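Local atomic coordinates of BH2358 protein (Bacillus halodurans C-125, PDB entry 2RBD), a protein that is of unknown function but is thought to be a spore coat component built as a ferritin-like helical bundle. Residues P13-E18 with Q124-D129; S21-L26 with E68-N73; T43-L48 with K153-L158. One frame throughout, in Å; residues are numbered along the deposited sequence. Where two conformers were deposited one is given.

Contact 1 of 3, residues P13-E18 with Q124-D129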
loop_
_atom_site.group_PDB
_atom_site.type_symbol
_atom_site.label_atom_id
_atom_site.label_comp_id
_atom_site.label_asym_id
_atom_site.label_seq_id
_atom_site.Cartn_x
_atom_site.Cartn_y
_atom_site.Cartn_z
ATOM N N PRO A 13 -14.548 -4.545 -22.418
ATOM C CA PRO A 13 -14.859 -5.138 -21.118
ATOM C C PRO A 13 -13.915 -4.656 -20.015
ATOM O O PRO A 13 -12.727 -4.444 -20.247
ATOM C CB PRO A 13 -14.636 -6.631 -21.337
ATOM C CG PRO A 13 -13.742 -6.733 -22.471
ATOM C CD PRO A 13 -14.015 -5.545 -23.359
ATOM N N LEU A 14 -14.466 -4.503 -18.817
ATOM C CA LEU A 14 -13.657 -4.370 -17.599
ATOM C C LEU A 14 -12.868 -5.645 -17.350
ATOM O O LEU A 14 -13.320 -6.749 -17.647
ATOM C CB LEU A 14 -14.543 -4.085 -16.377
ATOM C CG LEU A 14 -15.377 -2.784 -16.397
ATOM C CD1 LEU A 14 -16.513 -2.836 -15.399
ATOM C CD2 LEU A 14 -14.452 -1.551 -16.206
ATOM N N HIS A 15 -11.678 -5.500 -16.794
ATOM C CA HIS A 15 -10.963 -6.674 -16.306
ATOM C C HIS A 15 -11.330 -7.014 -14.869
ATOM O O HIS A 15 -12.018 -6.264 -14.202
ATOM C CB HIS A 15 -9.452 -6.591 -16.561
ATOM C CG HIS A 15 -8.681 -5.594 -15.756
ATOM N ND1 HIS A 15 -8.410 -5.750 -14.408
ATOM C CD2 HIS A 15 -7.991 -4.497 -16.160
ATOM C CE1 HIS A 15 -7.618 -4.768 -14.013
ATOM N NE2 HIS A 15 -7.339 -4.000 -15.055
ATOM N N TYR A 16 -10.979 -8.212 -14.448
ATOM C CA TYR A 16 -11.353 -8.714 -13.121
ATOM C C TYR A 16 -10.928 -7.815 -11.981
ATOM O O TYR A 16 -11.664 -7.650 -11.009
ATOM C CB TYR A 16 -10.740 -10.082 -12.901
ATOM C CG TYR A 16 -11.554 -11.296 -13.321
ATOM C CD1 TYR A 16 -12.390 -11.276 -14.410
ATOM C CD2 TYR A 16 -11.436 -12.442 -12.618
ATOM C CE1 TYR A 16 -13.117 -12.411 -14.772
ATOM C CE2 TYR A 16 -12.147 -13.561 -12.957
ATOM C CZ TYR A 16 -12.979 -13.540 -14.045
ATOM O OH TYR A 16 -13.689 -14.707 -14.364
ATOM N N GLY A 17 -9.760 -7.209 -12.120
ATOM C CA GLY A 17 -9.279 -6.246 -11.134
ATOM C C GLY A 17 -10.093 -4.983 -11.058
ATOM O O GLY A 17 -10.383 -4.480 -9.981
ATOM N N GLU A 18 -10.429 -4.432 -12.202
ATOM C CA GLU A 18 -11.295 -3.291 -12.244
ATOM C C GLU A 18 -12.645 -3.573 -11.590
ATOM O O GLU A 18 -13.163 -2.745 -10.833
ATOM C CB GLU A 18 -11.489 -2.834 -13.694
ATOM C CG GLU A 18 -10.240 -2.130 -14.278
ATOM C CD GLU A 18 -10.240 -1.978 -15.810
ATOM O OE1 GLU A 18 -11.010 -2.661 -16.540
ATOM O OE2 GLU A 18 -9.512 -1.111 -16.305
ATOM N N GLN A 124 -3.840 0.129 -11.777
ATOM C CA GLN A 124 -4.172 -1.173 -12.304
ATOM C C GLN A 124 -5.185 -1.094 -13.441
ATOM O O GLN A 124 -5.510 -2.104 -14.065
ATOM C CB GLN A 124 -4.670 -2.074 -11.187
ATOM C CG GLN A 124 -6.069 -1.815 -10.740
ATOM C CD GLN A 124 -6.586 -2.948 -9.832
ATOM O OE1 GLN A 124 -7.608 -3.582 -10.138
ATOM N NE2 GLN A 124 -5.845 -3.232 -8.737
ATOM N N SER A 125 -5.661 0.100 -13.713
ATOM C CA SER A 125 -6.682 0.293 -14.738
ATOM C C SER A 125 -6.137 0.191 -16.153
ATOM O O SER A 125 -5.036 0.608 -16.437
ATOM C CB SER A 125 -7.351 1.664 -14.602
ATOM O OG SER A 125 -8.197 1.688 -13.464
ATOM N N ILE A 126 -6.929 -0.411 -17.018
ATOM C CA ILE A 126 -6.665 -0.471 -18.459
ATOM C C ILE A 126 -7.734 0.288 -19.201
ATOM O O ILE A 126 -7.437 0.985 -20.163
ATOM C CB ILE A 126 -6.592 -1.923 -18.936
ATOM C CG1 ILE A 126 -5.408 -2.628 -18.286
ATOM C CG2 ILE A 126 -6.478 -1.972 -20.472
ATOM C CD1 ILE A 126 -5.212 -4.093 -18.709
ATOM N N ARG A 127 -8.965 0.260 -18.713
ATOM C CA ARG A 127 -9.998 1.110 -19.296
ATOM C C ARG A 127 -9.815 2.540 -18.850
ATOM O O ARG A 127 -9.794 2.839 -17.645
ATOM C CB ARG A 127 -11.402 0.575 -18.998
ATOM C CG ARG A 127 -12.148 0.193 -20.277
ATOM C CD ARG A 127 -13.475 -0.409 -20.027
ATOM N NE ARG A 127 -14.439 0.515 -19.446
ATOM C CZ ARG A 127 -15.694 0.183 -19.202
ATOM N NH1 ARG A 127 -16.151 -1.014 -19.530
ATOM N NH2 ARG A 127 -16.504 1.045 -18.645
ATOM N N GLU A 128 -9.678 3.444 -19.821
ATOM C CA GLU A 128 -9.326 4.833 -19.515
ATOM C C GLU A 128 -10.360 5.566 -18.656
ATOM O O GLU A 128 -10.020 6.438 -17.856
ATOM C CB GLU A 128 -9.088 5.622 -20.816
ATOM C CG GLU A 128 -7.892 5.152 -21.590
ATOM C CD GLU A 128 -7.734 5.863 -22.970
ATOM O OE1 GLU A 128 -8.723 6.437 -23.491
ATOM O OE2 GLU A 128 -6.603 5.839 -23.523
ATOM N N ASP A 129 -11.632 5.227 -18.836
ATOM C CA ASP A 129 -12.697 5.851 -18.048
ATOM C C ASP A 129 -12.580 5.543 -16.556
ATOM O O ASP A 129 -12.956 6.369 -15.725
ATOM C CB ASP A 129 -14.089 5.462 -18.578
ATOM C CG ASP A 129 -14.373 3.957 -18.522
ATOM O OD1 ASP A 129 -13.537 3.142 -18.964
ATOM O OD2 ASP A 129 -15.466 3.593 -18.040
#

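Contact 2 of 3, residues S21-L26 with E68-N73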
loop_
_atom_site.group_PDB
_atom_site.type_symbol
_atom_site.label_atom_id
_atom_site.label_comp_id
_atom_site.label_asym_id
_atom_site.label_seq_id
_atom_site.Cartn_x
_atom_site.Cartn_y
_atom_site.Cartn_z
ATOM N N SER A 21 -12.032 -4.169 -7.701
ATOM C CA SER A 21 -11.610 -2.949 -7.017
ATOM C C SER A 21 -12.740 -1.918 -6.900
ATOM O O SER A 21 -12.899 -1.279 -5.858
ATOM C CB SER A 21 -10.394 -2.333 -7.698
ATOM O OG SER A 21 -9.283 -3.171 -7.484
ATOM N N THR A 22 -13.487 -1.713 -7.978
ATOM C CA THR A 22 -14.571 -0.765 -7.954
ATOM C C THR A 22 -15.709 -1.265 -7.062
ATOM O O THR A 22 -16.287 -0.493 -6.302
ATOM C CB THR A 22 -15.085 -0.402 -9.358
ATOM O OG1 THR A 22 -15.565 -1.564 -10.033
ATOM C CG2 THR A 22 -13.983 0.285 -10.168
ATOM N N TRP A 23 -16.034 -2.548 -7.156
ATOM C CA TRP A 23 -17.030 -3.140 -6.251
ATOM C C TRP A 23 -16.624 -2.973 -4.792
ATOM O O TRP A 23 -17.441 -2.585 -3.930
ATOM C CB TRP A 23 -17.194 -4.624 -6.584
ATOM C CG TRP A 23 -18.244 -5.335 -5.815
ATOM C CD1 TRP A 23 -19.531 -5.546 -6.209
ATOM C CD2 TRP A 23 -18.104 -5.994 -4.558
ATOM N NE1 TRP A 23 -20.206 -6.260 -5.273
ATOM C CE2 TRP A 23 -19.372 -6.544 -4.234
ATOM C CE3 TRP A 23 -17.043 -6.169 -3.663
ATOM C CZ2 TRP A 23 -19.598 -7.261 -3.077
ATOM C CZ3 TRP A 23 -17.277 -6.851 -2.506
ATOM C CH2 TRP A 23 -18.551 -7.385 -2.215
ATOM N N THR A 24 -15.360 -3.249 -4.488
ATOM C CA THR A 24 -14.871 -3.108 -3.147
ATOM C C THR A 24 -14.892 -1.634 -2.654
ATOM O O THR A 24 -15.250 -1.341 -1.508
ATOM C CB THR A 24 -13.471 -3.724 -3.051
ATOM O OG1 THR A 24 -13.550 -5.137 -3.264
ATOM C CG2 THR A 24 -12.873 -3.495 -1.673
ATOM N N TYR A 25 -14.504 -0.708 -3.512
ATOM C CA TYR A 25 -14.530 0.708 -3.189
ATOM C C TYR A 25 -15.949 1.185 -2.855
ATOM O O TYR A 25 -16.219 1.934 -1.919
ATOM C CB TYR A 25 -13.903 1.499 -4.355
ATOM C CG TYR A 25 -13.638 2.960 -4.072
ATOM C CD1 TYR A 25 -14.641 3.906 -4.214
ATOM C CD2 TYR A 25 -12.366 3.410 -3.659
ATOM C CE1 TYR A 25 -14.381 5.236 -4.008
ATOM C CE2 TYR A 25 -12.130 4.741 -3.432
ATOM C CZ TYR A 25 -13.137 5.654 -3.577
ATOM O OH TYR A 25 -12.937 7.016 -3.397
ATOM N N LEU A 26 -16.895 0.794 -3.685
ATOM C CA LEU A 26 -18.309 1.099 -3.447
ATOM C C LEU A 26 -18.792 0.498 -2.112
ATOM O O LEU A 26 -19.460 1.157 -1.343
ATOM C CB LEU A 26 -19.126 0.550 -4.627
ATOM C CG LEU A 26 -20.646 0.653 -4.531
ATOM C CD1 LEU A 26 -21.121 2.097 -4.245
ATOM C CD2 LEU A 26 -21.312 0.075 -5.810
ATOM N N GLU A 68 -23.441 3.347 -11.484
ATOM C CA GLU A 68 -23.756 3.395 -12.921
ATOM C C GLU A 68 -22.758 2.562 -13.710
ATOM O O GLU A 68 -23.131 1.831 -14.639
ATOM C CB GLU A 68 -23.801 4.831 -13.422
ATOM C CG GLU A 68 -23.993 4.951 -14.955
ATOM C CD GLU A 68 -25.277 4.226 -15.473
ATOM O OE1 GLU A 68 -26.321 4.209 -14.746
ATOM O OE2 GLU A 68 -25.243 3.680 -16.618
ATOM N N LEU A 69 -21.487 2.629 -13.340
ATOM C CA LEU A 69 -20.462 1.806 -13.985
ATOM C C LEU A 69 -20.748 0.338 -13.823
ATOM O O LEU A 69 -20.805 -0.418 -14.803
ATOM C CB LEU A 69 -19.066 2.137 -13.406
ATOM C CG LEU A 69 -17.892 1.310 -13.947
ATOM C CD1 LEU A 69 -17.629 1.621 -15.420
ATOM C CD2 LEU A 69 -16.632 1.515 -13.081
ATOM N N LEU A 70 -20.984 -0.083 -12.595
ATOM C CA LEU A 70 -21.289 -1.503 -12.355
ATOM C C LEU A 70 -22.591 -1.963 -12.985
ATOM O O LEU A 70 -22.640 -3.051 -13.575
ATOM C CB LEU A 70 -21.261 -1.829 -10.867
ATOM C CG LEU A 70 -19.893 -1.632 -10.219
ATOM C CD1 LEU A 70 -20.025 -2.127 -8.780
ATOM C CD2 LEU A 70 -18.766 -2.322 -10.955
ATOM N N ARG A 71 -23.618 -1.136 -12.893
ATOM C CA ARG A 71 -24.926 -1.513 -13.483
ATOM C C ARG A 71 -24.829 -1.662 -15.003
ATOM O O ARG A 71 -25.509 -2.515 -15.593
ATOM C CB ARG A 71 -26.019 -0.499 -13.136
ATOM C CG ARG A 71 -26.585 -0.627 -11.722
ATOM C CD ARG A 71 -27.914 0.158 -11.608
ATOM N NE ARG A 71 -27.721 1.476 -12.189
ATOM C CZ ARG A 71 -27.482 2.580 -11.488
ATOM N NH1 ARG A 71 -27.514 2.575 -10.145
ATOM N NH2 ARG A 71 -27.250 3.714 -12.144
ATOM N N SER A 72 -23.995 -0.843 -15.653
ATOM C CA SER A 72 -23.846 -0.881 -17.101
ATOM C C SER A 72 -22.941 -2.027 -17.556
ATOM O O SER A 72 -22.802 -2.274 -18.743
ATOM C CB SER A 72 -23.229 0.411 -17.631
ATOM O OG SER A 72 -23.954 1.553 -17.229
ATOM N N ASN A 73 -22.280 -2.688 -16.630
ATOM C CA ASN A 73 -21.342 -3.740 -16.998
ATOM C C ASN A 73 -21.703 -5.093 -16.399
ATOM O O ASN A 73 -20.906 -6.007 -16.364
ATOM C CB ASN A 73 -19.917 -3.317 -16.606
ATOM C CG ASN A 73 -19.335 -2.305 -17.550
ATOM O OD1 ASN A 73 -18.687 -2.674 -18.528
ATOM N ND2 ASN A 73 -19.575 -1.027 -17.289
#

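Contact 3 of 3, residues T43-L48 with K153-L158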
loop_
_atom_site.group_PDB
_atom_site.type_symbol
_atom_site.label_atom_id
_atom_site.label_comp_id
_atom_site.label_asym_id
_atom_site.label_seq_id
_atom_site.Cartn_x
_atom_site.Cartn_y
_atom_site.Cartn_z
ATOM N N THR A 43 -21.413 13.273 17.691
ATOM C CA THR A 43 -20.561 14.454 17.633
ATOM C C THR A 43 -21.212 15.654 18.344
ATOM O O THR A 43 -22.401 15.901 18.127
ATOM C CB THR A 43 -20.341 14.862 16.126
ATOM O OG1 THR A 43 -19.699 13.786 15.400
ATOM C CG2 THR A 43 -19.511 16.138 16.005
ATOM N N GLY A 44 -20.412 16.414 19.069
ATOM C CA GLY A 44 -20.863 17.672 19.632
ATOM C C GLY A 44 -20.496 18.842 18.723
ATOM O O GLY A 44 -21.335 19.716 18.412
ATOM N N ASP A 45 -19.249 18.832 18.282
ATOM C CA ASP A 45 -18.682 19.939 17.558
ATOM C C ASP A 45 -19.337 20.183 16.210
ATOM O O ASP A 45 -19.363 19.309 15.362
ATOM C CB ASP A 45 -17.197 19.700 17.416
ATOM C CG ASP A 45 -16.488 20.884 16.875
ATOM O OD1 ASP A 45 -16.505 21.052 15.646
ATOM O OD2 ASP A 45 -15.898 21.653 17.665
ATOM N N GLU A 46 -19.834 21.393 15.978
ATOM C CA GLU A 46 -20.583 21.652 14.754
ATOM C C GLU A 46 -19.695 21.712 13.494
ATOM O O GLU A 46 -20.154 21.402 12.379
ATOM C CB GLU A 46 -21.430 22.927 14.911
ATOM C CG GLU A 46 -22.530 22.809 15.991
ATOM C CD GLU A 46 -23.443 21.584 15.843
ATOM O OE1 GLU A 46 -24.034 21.379 14.768
ATOM O OE2 GLU A 46 -23.575 20.815 16.821
ATOM N N ASP A 47 -18.445 22.114 13.659
ATOM C CA ASP A 47 -17.501 22.161 12.546
ATOM C C ASP A 47 -17.152 20.746 12.075
ATOM O O ASP A 47 -17.079 20.476 10.884
ATOM C CB ASP A 47 -16.234 22.905 12.934
ATOM C CG ASP A 47 -16.496 24.378 13.297
ATOM O OD1 ASP A 47 -17.217 25.008 12.507
ATOM O OD2 ASP A 47 -15.979 24.868 14.339
ATOM N N LEU A 48 -16.981 19.838 13.022
ATOM C CA LEU A 48 -16.753 18.447 12.664
ATOM C C LEU A 48 -18.006 17.875 12.026
ATOM O O LEU A 48 -17.925 17.181 11.001
ATOM C CB LEU A 48 -16.358 17.659 13.907
ATOM C CG LEU A 48 -16.227 16.139 13.736
ATOM C CD1 LEU A 48 -15.247 15.816 12.630
ATOM C CD2 LEU A 48 -15.775 15.481 15.066
ATOM N N LYS A 153 -5.960 20.768 13.365
ATOM C CA LYS A 153 -5.074 21.836 13.839
ATOM C C LYS A 153 -5.854 22.879 14.635
ATOM O O LYS A 153 -5.446 23.192 15.756
ATOM C CB LYS A 153 -4.313 22.490 12.682
ATOM C CG LYS A 153 -3.264 21.593 12.048
ATOM C CD LYS A 153 -2.629 22.295 10.860
ATOM C CE LYS A 153 -1.460 21.503 10.247
ATOM N NZ LYS A 153 -0.894 22.112 8.994
ATOM N N ASN A 154 -6.957 23.357 14.075
ATOM C CA ASN A 154 -7.742 24.447 14.670
ATOM C C ASN A 154 -8.285 24.054 16.045
ATOM O O ASN A 154 -8.337 24.883 16.977
ATOM C CB ASN A 154 -8.893 24.814 13.759
ATOM C CG ASN A 154 -8.447 25.528 12.463
ATOM O OD1 ASN A 154 -7.311 25.964 12.352
ATOM N ND2 ASN A 154 -9.364 25.648 11.489
ATOM N N LYS A 155 -8.729 22.799 16.157
ATOM C CA LYS A 155 -9.362 22.274 17.373
ATOM C C LYS A 155 -8.377 21.790 18.419
ATOM O O LYS A 155 -8.749 21.544 19.563
ATOM C CB LYS A 155 -10.331 21.145 17.017
ATOM C CG LYS A 155 -11.419 21.566 16.081
ATOM C CD LYS A 155 -12.510 22.412 16.779
ATOM C CE LYS A 155 -13.540 22.899 15.760
ATOM N NZ LYS A 155 -14.674 23.678 16.370
ATOM N N GLY A 156 -7.123 21.641 18.030
ATOM C CA GLY A 156 -6.094 21.117 18.931
ATOM C C GLY A 156 -6.204 19.615 19.093
ATOM O O GLY A 156 -5.821 19.071 20.122
ATOM N N TRP A 157 -6.740 18.947 18.089
ATOM C CA TRP A 157 -6.916 17.507 18.143
ATOM C C TRP A 157 -5.719 16.739 17.550
ATOM O O TRP A 157 -5.617 15.541 17.740
ATOM C CB TRP A 157 -8.172 17.086 17.399
ATOM C CG TRP A 157 -9.428 17.578 18.015
ATOM C CD1 TRP A 157 -9.612 17.945 19.314
ATOM C CD2 TRP A 157 -10.687 17.709 17.381
ATOM N NE1 TRP A 157 -10.901 18.330 19.511
ATOM C CE2 TRP A 157 -11.592 18.198 18.343
ATOM C CE3 TRP A 157 -11.134 17.545 16.070
ATOM C CZ2 TRP A 157 -12.893 18.527 18.040
ATOM C CZ3 TRP A 157 -12.445 17.836 15.780
ATOM C CH2 TRP A 157 -13.321 18.329 16.774
ATOM N N LEU A 158 -4.828 17.396 16.834
ATOM C CA LEU A 158 -3.749 16.700 16.151
ATOM C C LEU A 158 -2.679 16.310 17.159
ATOM O O LEU A 158 -2.253 17.146 17.940
ATOM C CB LEU A 158 -3.179 17.648 15.084
ATOM C CG LEU A 158 -2.081 17.179 14.146
ATOM C CD1 LEU A 158 -2.528 15.958 13.380
ATOM C CD2 LEU A 158 -1.752 18.328 13.191
#

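Contact 1 of 3, residues P13-E18 with Q124-D129
The carboxylate of E18 reaches the turn at S125-R127, where OE2 takes two backbone amides at once: I126 N lies 2.8 Å from E18 OE2, and R127 N lies 2.8 Å from E18 OE2. R127 N meets the syn lone pair in a nearly straight bond (167°), whereas I126 N comes to the anti side, 32° out of the carboxylate plane. A glutamate suits this place because its extended chain brings an anionic acceptor to two N-H groups that point into the contact. Alongside, H15 NE2 donates to Q124 O over 2.8 Å, the acceptor lying close to the imidazole plane, and I126 CG1 and CD1 pack by H15 CD2. Beyond them, L14 CD2 sits over the centre of the R127 guanidinium, 3.7 Å from R127 CZ.

A second shell fixes these groups. E18 OE1 accepts H15 N, completing a capping box. H15, the N-cap residue, has its CG between the backbone N and the carbonyl carbon (chi1 70°), with ND1 accepting weakly from G17 N. D129 grips R127 side-on in a salt bridge, D129 OD1 accepting from R127 NE and D129 OD2 from R127 NH2, each at 2.8 Å.

The contact joins the start of helix 16-42 to the turn between helices 100-124 and 128-155. R127 also packs on L69 of helix 46-72, and F20 of the third subunit stacks on the H15 ring.

Contact 2 of 3, residues S21-L26 with E68-N73
L70 puts its two methyl groups among three residues of segment 21-26, on helix 16-42, and supplies most of the surface buried on its side. Its CG stands anti to the carbonyl carbon (chi1 -63°), and the branch beyond it divides the work. CD1 goes to L26 and W23: L70 CD1 is 3.9 Å from L26 CD2 and 4.0 Å from W23 CA, with the indole carbon CD1 of W23 a little farther off. CD2 turns to T22, where it approaches OG1. L26 and L70 run past each other in opposite directions; in L26, chi1 175° sets CG anti to the backbone N, and from there CD2 reaches L70 CD1. L69 adds a lighter touch, its CD2 4.1 Å from T22 CG2, the two side chains crossing at about a right angle. T22 was modelled in two conformers, so both its contacts are less certain.

The short segments 21-26 and 68-72 run at 134° between their N-to-C directions, with axes 10.7 Å apart at closest approach, wide enough for leucines to fill the interval. N73 ND2 donates to L69 O over 2.8 Å, folding its side chain back onto the C-terminal turn.

Leucine suits this place by filling space without asking for a polar partner. T22 can lie here because its hydroxyl is bonded to E18 O within its own helix. The join therefore rests on apolar packing and shape rather than on directional bonds.

Contact 3 of 3, residues T43-L48 with K153-L158
W157 meets the start of helix 46-72 with CH2 of its six-membered ring, 4.1 Å from L48 CD2 and near D45 CG. L48 crosses the indole obliquely, and its CD2 stands equally near CZ3. Over the centre of one face of the same indole lies CB of K155, two residues earlier, so the lysine begins its course on top of the tryptophan. The K155 chain bends at chi2 (-75°) and then runs straight to the ammonium group, which falls between two aspartates. NZ is 2.7 Å from D45 OD2, met tip to tip on the syn lone pair, and K155 NZ is also 2.7 Å from D47 OD2, which offers its anti lone pair. One ammonium group is shared by two carboxylates in a salt-bridge network, and probably eases the repulsion between them; a long flexible lysine can span a gap in which the nearest backbones remain well apart.

D45 has a second task as N-cap of helix 46-72: its OD1 accepts L48 N at 2.9 Å. An alanine here would probably leave L48 N without its cap and K155 with D47 as its one remaining carboxylate in this network, opening a small gap beside W157. D100 of helix 100-124 accepts from the backbone N of G44 and of D45, joining this turn to a third helix.

G156, with positive phi, ends helix 128-155 in a Schellman motif. An N-capped helix start thus meets a Schellman-terminated helix end, both belonging to a four-helix bundle consistent with membership of the ferritin clan.

Contacts 1 and 2 are buried and adjoin each other, their centres about 11 Å apart, whereas contact 3 lies at the surface on the opposite side of the chain's centre, about 39 Å from contact 1 and 34 Å from contact 2, centre to centre. Helix 16-42 serves contacts 1 and 2, helix 46-72 contacts 2 and 3, and helix 128-155 contacts 1 and 3, so the three together tie the bundle at both ends. Chemistry follows place: contact 1 spends a buried carboxylate on backbone amides, contact 2 is leucine packing between helices, and contact 3 uses charge pairing beside a tryptophan. R127 bridges contacts 1 and 2 through N73.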